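Local atomic coordinates of beta-galactosidase (PDB entry 5MUJ), a protein that probably cleaves arabinofuranosyl linkages in plant pectin as a gut bacterial glycoside hydrolase, and binds side chain B of rhamnogalacturonan II. Residues V41-K46 and D319-S324; H58-P63 and Y76-G81; R88-W93 and G157-K162. One frame throughout, in Å; residues are numbered along the deposited sequence.

Contact 1. Residues V41-K46 and D319-S324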
loop_
_atom_site.group_PDB
_atom_site.type_symbol
_atom_site.label_atom_id
_atom_site.label_comp_id
_atom_site.label_asym_id
_atom_site.label_seq_id
_atom_site.Cartn_x
_atom_site.Cartn_y
_atom_site.Cartn_z
ATOM N N VAL A 41 -13.671 7.621 9.980
ATOM C CA VAL A 41 -12.420 6.848 9.772
ATOM C C VAL A 41 -11.292 7.133 10.761
ATOM O O VAL A 41 -10.278 6.437 10.756
ATOM C CB VAL A 41 -11.888 6.995 8.325
ATOM C CG1 VAL A 41 -12.999 6.679 7.343
ATOM C CG2 VAL A 41 -11.326 8.382 8.111
ATOM N N LYS A 42 -11.459 8.121 11.634
ATOM C CA LYS A 42 -10.340 8.540 12.469
ATOM C C LYS A 42 -9.963 7.478 13.499
ATOM O O LYS A 42 -10.831 6.737 13.980
ATOM C CB LYS A 42 -10.583 9.893 13.141
ATOM C CG LYS A 42 -11.755 9.890 14.124
ATOM C CD LYS A 42 -12.033 11.273 14.698
ATOM C CE LYS A 42 -12.922 11.197 15.942
ATOM N NZ LYS A 42 -13.125 12.529 16.561
ATOM N N THR A 43 -8.684 7.481 13.844
ATOM C CA THR A 43 -8.066 6.587 14.794
ATOM C C THR A 43 -7.065 7.328 15.674
ATOM O O THR A 43 -5.870 7.341 15.403
ATOM C CB THR A 43 -7.373 5.446 14.070
ATOM O OG1 THR A 43 -6.407 5.992 13.132
ATOM C CG2 THR A 43 -8.395 4.580 13.405
ATOM N N PRO A 44 -7.556 7.992 16.738
ATOM C CA PRO A 44 -6.690 8.779 17.610
ATOM C C PRO A 44 -5.701 8.006 18.501
ATOM O O PRO A 44 -4.727 8.605 18.976
ATOM C CB PRO A 44 -7.704 9.513 18.514
ATOM C CG PRO A 44 -8.959 9.553 17.723
ATOM C CD PRO A 44 -8.979 8.230 17.040
ATOM N N TYR A 45 -5.950 6.705 18.690
ATOM C CA TYR A 45 -5.342 5.914 19.812
ATOM C C TYR A 45 -4.315 4.916 19.233
ATOM O O TYR A 45 -4.670 3.957 18.521
ATOM C CB TYR A 45 -6.411 5.192 20.704
ATOM C CG TYR A 45 -7.342 6.215 21.290
ATOM C CD1 TYR A 45 -6.906 7.089 22.299
ATOM C CD2 TYR A 45 -8.559 6.450 20.737
ATOM C CE1 TYR A 45 -7.725 8.096 22.785
ATOM C CE2 TYR A 45 -9.379 7.472 21.201
ATOM C CZ TYR A 45 -8.968 8.279 22.237
ATOM O OH TYR A 45 -9.780 9.308 22.699
ATOM N N LYS A 46 -3.045 5.135 19.527
ATOM C CA LYS A 46 -1.980 4.289 18.924
ATOM C C LYS A 46 -1.737 3.047 19.773
ATOM O O LYS A 46 -1.274 3.132 20.909
ATOM C CB LYS A 46 -0.697 5.092 18.758
ATOM C CG LYS A 46 -0.894 6.163 17.683
ATOM C CD LYS A 46 0.380 6.853 17.240
ATOM C CE LYS A 46 0.075 7.778 16.093
ATOM N NZ LYS A 46 1.346 8.488 15.793
ATOM N N ASP A 319 -4.445 15.587 9.660
ATOM C CA ASP A 319 -4.043 14.332 9.036
ATOM C C ASP A 319 -4.458 13.168 9.954
ATOM O O ASP A 319 -4.470 13.314 11.166
ATOM C CB ASP A 319 -2.562 14.346 8.863
ATOM C CG ASP A 319 -2.134 15.304 7.749
ATOM O OD1 ASP A 319 -2.853 15.367 6.730
ATOM O OD2 ASP A 319 -1.106 15.964 7.917
ATOM N N LEU A 320 -4.697 12.021 9.353
ATOM C CA LEU A 320 -5.193 10.848 10.113
ATOM C C LEU A 320 -4.125 10.234 10.988
ATOM O O LEU A 320 -4.421 9.825 12.136
ATOM C CB LEU A 320 -5.681 9.795 9.138
ATOM C CG LEU A 320 -6.926 10.098 8.316
ATOM C CD1 LEU A 320 -7.319 8.913 7.443
ATOM C CD2 LEU A 320 -8.094 10.512 9.209
ATOM N N ILE A 321 -2.926 10.065 10.460
ATOM C CA ILE A 321 -1.795 9.469 11.166
ATOM C C ILE A 321 -0.590 10.344 10.948
ATOM O O ILE A 321 -0.253 10.644 9.789
ATOM C CB ILE A 321 -1.429 8.050 10.640
ATOM C CG1 ILE A 321 -2.642 7.129 10.667
ATOM C CG2 ILE A 321 -0.252 7.456 11.416
ATOM C CD1 ILE A 321 -3.099 6.661 12.065
ATOM N N ILE A 322 0.047 10.777 12.024
ATOM C CA ILE A 322 1.255 11.581 11.969
ATOM C C ILE A 322 2.276 11.069 12.951
ATOM O O ILE A 322 1.888 10.405 13.955
ATOM C CB ILE A 322 0.975 13.094 12.244
ATOM C CG1 ILE A 322 0.640 13.395 13.725
ATOM C CG2 ILE A 322 -0.131 13.611 11.321
ATOM C CD1 ILE A 322 0.461 14.874 14.017
ATOM N N PRO A 323 3.575 11.389 12.772
ATOM C CA PRO A 323 4.602 11.077 13.781
ATOM C C PRO A 323 4.265 11.708 15.122
ATOM O O PRO A 323 3.967 12.901 15.180
ATOM C CB PRO A 323 5.880 11.717 13.206
ATOM C CG PRO A 323 5.668 11.639 11.734
ATOM C CD PRO A 323 4.193 11.886 11.530
ATOM N N SER A 324 4.289 10.907 16.184
ATOM C CA SER A 324 3.943 11.402 17.518
ATOM C C SER A 324 4.511 10.562 18.680
ATOM O O SER A 324 4.523 11.027 19.802
ATOM C CB SER A 324 2.429 11.543 17.616
ATOM O OG SER A 324 1.850 10.289 18.024
HETATM O O HOH W 1 -6.973 9.694 13.052
HETATM O O HOH W 2 -3.818 8.990 14.948
#
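The peptide carbonyl of Ile-322 is met at its oxygen by the ammonium of Lys-46: NZ gives a hydrogen bond to O at 2.7 Å, nearly along the C=O axis (166°). The aromatic ring of Tyr-45, which does not touch the facing loop, has Pro-44 CB over one face, set toward the rim. Lysine suits position 46 because it pairs a long flexible chain with a charged donor of three hydrogens. NZ also donates to Ser-324 OG at 2.9 Å and forms a salt bridge with Asp-328, whose other carboxylate oxygen takes the Ser-324 N-H, so the loop is gripped through both backbone and side chain. With CG anti to the carbonyl carbon (chi1 -69°) it heads for the loop, and the extended chain beyond carries NZ the rest of the way.

Farther back the backbones are joined through water. One water accepts from Thr-43 N at 2.9 Å and donates to Leu-320 O at 2.7 Å. The forked end of Leu-320 presents two methyls to Val-41 CG2, an apolar contact with CD2 at 4.0 Å. CD1 of Ile-321 extends to Thr-43, whose hydroxyl oxygen OG1 lies against this methyl at 3.5 Å without a hydrogen bond.

Leu-320 and Ile-321 face Asn-301 as a classic beta bulge beside strand 299-306. The buried side chains of Thr-43 and Ile-321 reach strands 343-351 and 357-363, meeting at His-346 and Ala-362, just where helix 31-41 gives way to strand 45-51, the outermost strand of the final propeller blade.

Contact 2. Residues H58-P63 and Y76-G81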
loop_
_atom_site.group_PDB
_atom_site.type_symbol
_atom_site.label_atom_id
_atom_site.label_comp_id
_atom_site.label_asym_id
_atom_site.label_seq_id
_atom_site.Cartn_x
_atom_site.Cartn_y
_atom_site.Cartn_z
ATOM N N HIS A 58 16.683 -5.803 8.961
ATOM C CA HIS A 58 15.429 -6.086 8.292
ATOM C C HIS A 58 14.523 -4.905 8.536
ATOM O O HIS A 58 14.553 -4.275 9.624
ATOM C CB HIS A 58 14.761 -7.403 8.761
ATOM C CG HIS A 58 15.588 -8.628 8.514
ATOM N ND1 HIS A 58 15.492 -9.390 7.367
ATOM C CD2 HIS A 58 16.530 -9.226 9.277
ATOM C CE1 HIS A 58 16.348 -10.395 7.435
ATOM N NE2 HIS A 58 16.990 -10.317 8.582
ATOM N N LYS A 59 13.709 -4.598 7.530
ATOM C CA LYS A 59 12.702 -3.570 7.609
ATOM C C LYS A 59 11.401 -4.148 7.088
ATOM O O LYS A 59 11.395 -4.842 6.083
ATOM C CB LYS A 59 13.121 -2.357 6.760
ATOM C CG LYS A 59 14.446 -1.751 7.173
ATOM C CD LYS A 59 14.884 -0.626 6.218
ATOM C CE LYS A 59 16.326 -0.149 6.385
ATOM N NZ LYS A 59 16.592 0.549 7.678
ATOM N N ILE A 60 10.299 -3.807 7.743
ATOM C CA ILE A 60 8.979 -4.383 7.485
ATOM C C ILE A 60 7.974 -3.265 7.125
ATOM O O ILE A 60 7.856 -2.281 7.862
ATOM C CB ILE A 60 8.505 -5.193 8.723
ATOM C CG1 ILE A 60 9.338 -6.486 8.818
ATOM C CG2 ILE A 60 7.014 -5.491 8.626
ATOM C CD1 ILE A 60 9.065 -7.321 10.056
ATOM N N ASP A 61 7.194 -3.474 6.063
ATOM C CA ASP A 61 6.318 -2.422 5.525
ATOM C C ASP A 61 5.132 -3.014 4.760
ATOM O O ASP A 61 5.024 -4.259 4.584
ATOM C CB ASP A 61 7.212 -1.537 4.600
ATOM C CG ASP A 61 6.685 -0.149 4.306
ATOM O OD1 ASP A 61 5.503 0.178 4.475
ATOM O OD2 ASP A 61 7.523 0.654 3.850
ATOM N N CYS A 62 4.245 -2.141 4.321
ATOM C CA CYS A 62 3.278 -2.406 3.269
ATOM C C CYS A 62 2.256 -3.464 3.648
ATOM O O CYS A 62 2.183 -4.486 3.002
ATOM C CB CYS A 62 3.966 -2.852 1.969
ATOM S SG CYS A 62 5.170 -1.733 1.227
ATOM N N PRO A 63 1.508 -3.235 4.761
ATOM C CA PRO A 63 0.447 -4.121 5.120
ATOM C C PRO A 63 -0.747 -4.176 4.184
ATOM O O PRO A 63 -1.237 -3.128 3.699
ATOM C CB PRO A 63 -0.016 -3.567 6.482
ATOM C CG PRO A 63 0.235 -2.095 6.360
ATOM C CD PRO A 63 1.547 -2.042 5.641
ATOM N N TYR A 76 2.849 -8.591 4.083
ATOM C CA TYR A 76 3.785 -7.474 4.258
ATOM C C TYR A 76 5.115 -7.738 3.531
ATOM O O TYR A 76 5.412 -8.859 3.148
ATOM C CB TYR A 76 3.989 -7.133 5.729
ATOM C CG TYR A 76 4.634 -8.236 6.559
ATOM C CD1 TYR A 76 6.019 -8.313 6.691
ATOM C CD2 TYR A 76 3.844 -9.176 7.262
ATOM C CE1 TYR A 76 6.632 -9.316 7.423
ATOM C CE2 TYR A 76 4.454 -10.186 8.023
ATOM C CZ TYR A 76 5.823 -10.221 8.147
ATOM O OH TYR A 76 6.442 -11.197 8.888
ATOM N N VAL A 77 5.871 -6.668 3.289
ATOM C CA VAL A 77 7.142 -6.825 2.629
ATOM C C VAL A 77 8.272 -6.686 3.658
ATOM O O VAL A 77 8.155 -5.966 4.664
ATOM C CB VAL A 77 7.320 -5.836 1.440
ATOM C CG1 VAL A 77 6.136 -6.015 0.486
ATOM C CG2 VAL A 77 7.492 -4.384 1.915
ATOM N N VAL A 78 9.336 -7.415 3.409
ATOM C CA VAL A 78 10.540 -7.362 4.174
ATOM C C VAL A 78 11.699 -6.950 3.215
ATOM O O VAL A 78 11.896 -7.532 2.129
ATOM C CB VAL A 78 10.871 -8.732 4.791
ATOM C CG1 VAL A 78 12.256 -8.737 5.405
ATOM C CG2 VAL A 78 9.820 -9.134 5.846
ATOM N N TYR A 79 12.471 -5.981 3.645
ATOM C CA TYR A 79 13.757 -5.618 3.003
ATOM C C TYR A 79 14.846 -6.066 3.960
ATOM O O TYR A 79 14.756 -5.758 5.164
ATOM C CB TYR A 79 13.834 -4.107 2.767
ATOM C CG TYR A 79 15.219 -3.648 2.384
ATOM C CD1 TYR A 79 15.738 -3.931 1.116
ATOM C CD2 TYR A 79 16.016 -2.962 3.271
ATOM C CE1 TYR A 79 17.016 -3.558 0.778
ATOM C CE2 TYR A 79 17.297 -2.557 2.927
ATOM C CZ TYR A 79 17.791 -2.864 1.669
ATOM O OH TYR A 79 19.045 -2.470 1.263
ATOM N N ASN A 80 15.813 -6.836 3.473
ATOM C CA ASN A 80 16.772 -7.527 4.357
ATOM C C ASN A 80 18.115 -6.828 4.430
ATOM O O ASN A 80 19.178 -7.447 4.283
ATOM C CB ASN A 80 16.935 -8.998 3.975
ATOM C CG ASN A 80 17.493 -9.182 2.576
ATOM O OD1 ASN A 80 17.439 -8.274 1.740
ATOM N ND2 ASN A 80 17.991 -10.365 2.301
ATOM N N GLY A 81 18.043 -5.533 4.698
ATOM C CA GLY A 81 19.221 -4.694 4.864
ATOM C C GLY A 81 18.940 -3.606 5.887
ATOM O O GLY A 81 17.784 -3.308 6.163
#
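The hairpin of strands 59-68 and 71-79, the first two strands of a beta-propeller blade, pairs Lys-59 with Tyr-79 and Asp-61 with Val-77 as antiparallel hydrogen-bonded pairs. Each is closed by two backbone bonds; Lys-59 N to Tyr-79 O is 2.8 Å and Val-77 N to Asp-61 O 2.9 Å. Between them Ile-60 and Val-78, beta-branched residues that favour extended backbone, form a non-hydrogen-bonded pair and lie side by side on the other face. The two branches of Ile-60 serve different neighbours: CG1 is 4.0 Å from Val-78 CG2, and CG2 presses against Tyr-76 CD1 at 3.6 Å. An alanine in place of Ile-60 would probably open a gap beside the Tyr-76 ring and take from Val-78 CG2 its contact with CG1, leaving it the Trp-93 side.

The face of Asp-61 looks to the glycan pocket. Its chi1 of -160° swings CG away from strand 71-79, in keeping with a carboxylate whose partners, Lys-334, Arg-357 and a bound rhamnose, lie outside the hairpin. Next to it Cys-62 SG packs on Val-77 CG2 at 3.6 Å. Lys-59 NZ bonds to the carbonyls of Lys-82 and Glu-355, and on the way Lys-59 CD passes the edge of the Tyr-79 ring, 3.9 Å from CD2.

Contact 3. Residues R88-W93 and G157-K162. With RAM (alpha-L-rhamnopyranose), chain B; RAM (alpha-L-rhamnopyranose), chain C.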
loop_
_atom_site.group_PDB
_atom_site.type_symbol
_atom_site.label_atom_id
_atom_site.label_comp_id
_atom_site.label_asym_id
_atom_site.label_seq_id
_atom_site.Cartn_x
_atom_site.Cartn_y
_atom_site.Cartn_z
ATOM N N ARG A 88 19.262 -7.357 -0.351
ATOM C CA ARG A 88 19.000 -7.871 -1.680
ATOM C C ARG A 88 17.765 -7.201 -2.308
ATOM O O ARG A 88 17.754 -6.922 -3.519
ATOM C CB ARG A 88 18.794 -9.378 -1.636
ATOM C CG ARG A 88 18.481 -9.993 -2.987
ATOM C CD ARG A 88 18.494 -11.504 -2.963
ATOM N NE ARG A 88 18.188 -12.055 -4.286
ATOM C CZ ARG A 88 18.151 -13.351 -4.601
ATOM N NH1 ARG A 88 18.377 -14.281 -3.667
ATOM N NH2 ARG A 88 17.861 -13.725 -5.854
ATOM N N GLY A 89 16.737 -6.973 -1.490
ATOM C CA GLY A 89 15.473 -6.436 -1.947
ATOM C C GLY A 89 14.276 -6.976 -1.177
ATOM O O GLY A 89 14.436 -7.595 -0.148
ATOM N N TYR A 90 13.089 -6.707 -1.680
ATOM C CA TYR A 90 11.842 -7.169 -1.123
ATOM C C TYR A 90 11.526 -8.648 -1.304
ATOM O O TYR A 90 11.699 -9.201 -2.403
ATOM C CB TYR A 90 10.691 -6.362 -1.700
ATOM C CG TYR A 90 10.497 -4.944 -1.194
ATOM C CD1 TYR A 90 10.787 -4.589 0.126
ATOM C CD2 TYR A 90 9.946 -3.975 -2.022
ATOM C CE1 TYR A 90 10.558 -3.309 0.605
ATOM C CE2 TYR A 90 9.747 -2.680 -1.576
ATOM C CZ TYR A 90 10.048 -2.345 -0.258
ATOM O OH TYR A 90 9.822 -1.083 0.202
ATOM N N GLU A 91 11.058 -9.281 -0.199
ATOM C CA GLU A 91 10.183 -10.469 -0.242
ATOM C C GLU A 91 8.858 -10.176 0.456
ATOM O O GLU A 91 8.755 -9.215 1.202
ATOM C CB GLU A 91 10.851 -11.725 0.375
ATOM C CG GLU A 91 12.108 -12.177 -0.347
ATOM C CD GLU A 91 12.702 -13.434 0.204
ATOM O OE1 GLU A 91 13.059 -13.458 1.425
ATOM O OE2 GLU A 91 12.756 -14.402 -0.566
ATOM N N THR A 92 7.854 -10.989 0.158
ATOM C CA THR A 92 6.552 -10.808 0.727
ATOM C C THR A 92 6.305 -12.009 1.645
ATOM O O THR A 92 6.503 -13.180 1.291
ATOM C CB THR A 92 5.479 -10.709 -0.324
ATOM O OG1 THR A 92 5.844 -9.697 -1.276
ATOM C CG2 THR A 92 4.110 -10.356 0.269
ATOM N N TRP A 93 5.838 -11.644 2.836
ATOM C CA TRP A 93 5.515 -12.587 3.918
ATOM C C TRP A 93 4.022 -12.437 4.260
ATOM O O TRP A 93 3.332 -11.471 3.919
ATOM C CB TRP A 93 6.386 -12.289 5.153
ATOM C CG TRP A 93 7.838 -12.500 4.985
ATOM C CD1 TRP A 93 8.683 -11.787 4.159
ATOM C CD2 TRP A 93 8.659 -13.457 5.634
ATOM N NE1 TRP A 93 9.974 -12.253 4.249
ATOM C CE2 TRP A 93 9.994 -13.287 5.153
ATOM C CE3 TRP A 93 8.401 -14.461 6.573
ATOM C CZ2 TRP A 93 11.049 -14.079 5.587
ATOM C CZ3 TRP A 93 9.433 -15.253 6.982
ATOM C CH2 TRP A 93 10.743 -15.054 6.541
ATOM N N GLY A 157 19.445 -3.679 -3.336
ATOM C CA GLY A 157 19.211 -2.500 -2.529
ATOM C C GLY A 157 17.750 -2.223 -2.250
ATOM O O GLY A 157 16.842 -3.070 -2.468
ATOM N N TYR A 158 17.538 -1.050 -1.674
ATOM C CA TYR A 158 16.211 -0.599 -1.318
ATOM C C TYR A 158 15.458 0.002 -2.524
ATOM O O TYR A 158 15.865 1.020 -3.078
ATOM C CB TYR A 158 16.281 0.413 -0.195
ATOM C CG TYR A 158 14.934 0.757 0.409
ATOM C CD1 TYR A 158 14.277 -0.162 1.246
ATOM C CD2 TYR A 158 14.307 1.980 0.167
ATOM C CE1 TYR A 158 13.040 0.139 1.835
ATOM C CE2 TYR A 158 13.069 2.281 0.737
ATOM C CZ TYR A 158 12.443 1.364 1.577
ATOM O OH TYR A 158 11.228 1.686 2.141
ATOM N N GLU A 159 14.356 -0.636 -2.880
ATOM C CA GLU A 159 13.460 -0.224 -3.951
ATOM C C GLU A 159 14.229 -0.011 -5.259
ATOM O O GLU A 159 14.860 -0.945 -5.725
ATOM C CB GLU A 159 12.564 0.938 -3.506
ATOM C CG GLU A 159 11.610 0.521 -2.375
ATOM C CD GLU A 159 10.421 1.438 -2.119
ATOM O OE1 GLU A 159 10.455 2.618 -2.530
ATOM O OE2 GLU A 159 9.451 0.997 -1.450
ATOM N N ALA A 160 14.204 1.210 -5.801
ATOM C CA ALA A 160 14.696 1.484 -7.132
ATOM C C ALA A 160 16.100 2.039 -7.149
ATOM O O ALA A 160 16.510 2.592 -8.147
ATOM C CB ALA A 160 13.751 2.413 -7.882
ATOM N N VAL A 161 16.854 1.905 -6.066
ATOM C CA VAL A 161 18.210 2.483 -6.020
ATOM C C VAL A 161 19.199 1.948 -7.089
ATOM O O VAL A 161 20.052 2.713 -7.552
ATOM C CB VAL A 161 18.810 2.359 -4.587
ATOM C CG1 VAL A 161 19.125 0.915 -4.235
ATOM C CG2 VAL A 161 20.048 3.229 -4.418
ATOM N N LYS A 162 19.121 0.660 -7.438
ATOM C CA LYS A 162 20.009 0.048 -8.464
ATOM C C LYS A 162 19.382 -0.151 -9.846
ATOM O O LYS A 162 20.106 -0.258 -10.845
ATOM C CB LYS A 162 20.605 -1.285 -7.975
ATOM C CG LYS A 162 21.641 -1.184 -6.854
ATOM C CD LYS A 162 22.752 -0.152 -7.041
ATOM C CE LYS A 162 23.504 0.123 -5.747
ATOM N NZ LYS A 162 24.096 -1.095 -5.133
HETATM C C1 RAM B . 10.414 6.309 -0.249
HETATM C C2 RAM B . 9.689 5.000 -0.066
HETATM C C3 RAM B . 9.753 4.624 1.413
HETATM C C4 RAM B . 9.123 5.764 2.214
HETATM C C5 RAM B . 9.711 7.160 1.963
HETATM C C6 RAM B . 8.792 8.268 2.449
HETATM O O2 RAM B . 8.320 5.171 -0.521
HETATM O O3 RAM B . 9.096 3.383 1.679
HETATM O O4 RAM B . 9.336 5.508 3.592
HETATM O O5 RAM B . 10.102 7.435 0.594
HETATM C C1 RAM C . 22.434 7.430 -5.834
HETATM C C2 RAM C . 21.351 6.628 -5.162
HETATM C C3 RAM C . 20.167 7.497 -4.803
HETATM C C4 RAM C . 19.659 8.214 -6.061
HETATM C C5 RAM C . 20.766 8.926 -6.847
HETATM C C6 RAM C . 20.316 9.300 -8.259
HETATM O O2 RAM C . 20.982 5.639 -6.129
HETATM O O3 RAM C . 19.166 6.639 -4.236
HETATM O O4 RAM C . 18.886 9.150 -5.305
HETATM O O5 RAM C . 21.929 8.115 -6.991
HETATM O O HOH W 3 9.730 -0.425 2.771
#
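Tyr-90 OH donates a hydrogen bond to Glu-159 OE2 at 2.7 Å. The oxygen is met on its anti side, 21° out of the carboxylate plane, and lies at the edge of the tyrosine ring, whose plane stands 76° from that of the carboxylate. The same hydroxyl accepts from a water at 2.7 Å, so it serves at once as donor and acceptor, a double role that a phenol fills well. That water is also bonded to Tyr-158 OH, which in turn shares a hydrogen bond of 2.8 Å with O3 of the chain B rhamnose, in the plane of the Tyr-158 ring. Tyr-90 is thus a second-shell residue behind the sugar-binding tyrosine. The side-chain amide of Gln-121 bridges Gly-157 O and Tyr-90 N.

Tyr-158 to Val-161 form a type II' beta turn, in which Val-161 N bonds to Tyr-158 O at 3.3 Å. It lies in the loop joining strands 146-153 and 166-172 of the next blade of the propeller, and its residues line the glycan pocket.

Packing completes the contact. Glu-159 CG rests 3.8 Å above one face of the Tyr-158 ring, toward the rim, and Glu-159 OE1 comes within 3.5 Å of C2 of the same rhamnose. Tyr-158 CB leads away from 88-93, but CG, anti to the backbone N (chi1 -170°), turns back toward the Tyr-90 hydroxyl; the ring also meets Tyr-79 edge-to-face. The backbones approach through two glycines, Gly-89 CA lying 3.7 Å from Gly-157 O. The backbone angles of Gly-89 themselves call for glycine, and at Gly-157 a side chain would collide with Val-161 CG1.

From the N terminus, helix 31-41 leads into 41-46, whose partner 319-324 comes some 270 residues later. Within that long span contact 2 closes first, across a short hairpin in the first complete blade. The chain then turns into strand 90-97, next to strand 71-79 in the same sheet, and contact 3 closes a loop of about 60 residues by joining that blade to the following one. Contacts 2 and 3 are in series, do not cross, and touch, notably through a probable hydrogen bond from Trp-93 N to Tyr-76 O. Contact 1, about 22 Å from contact 2 between centres, ties the start of the propeller to the loop entering its last blade.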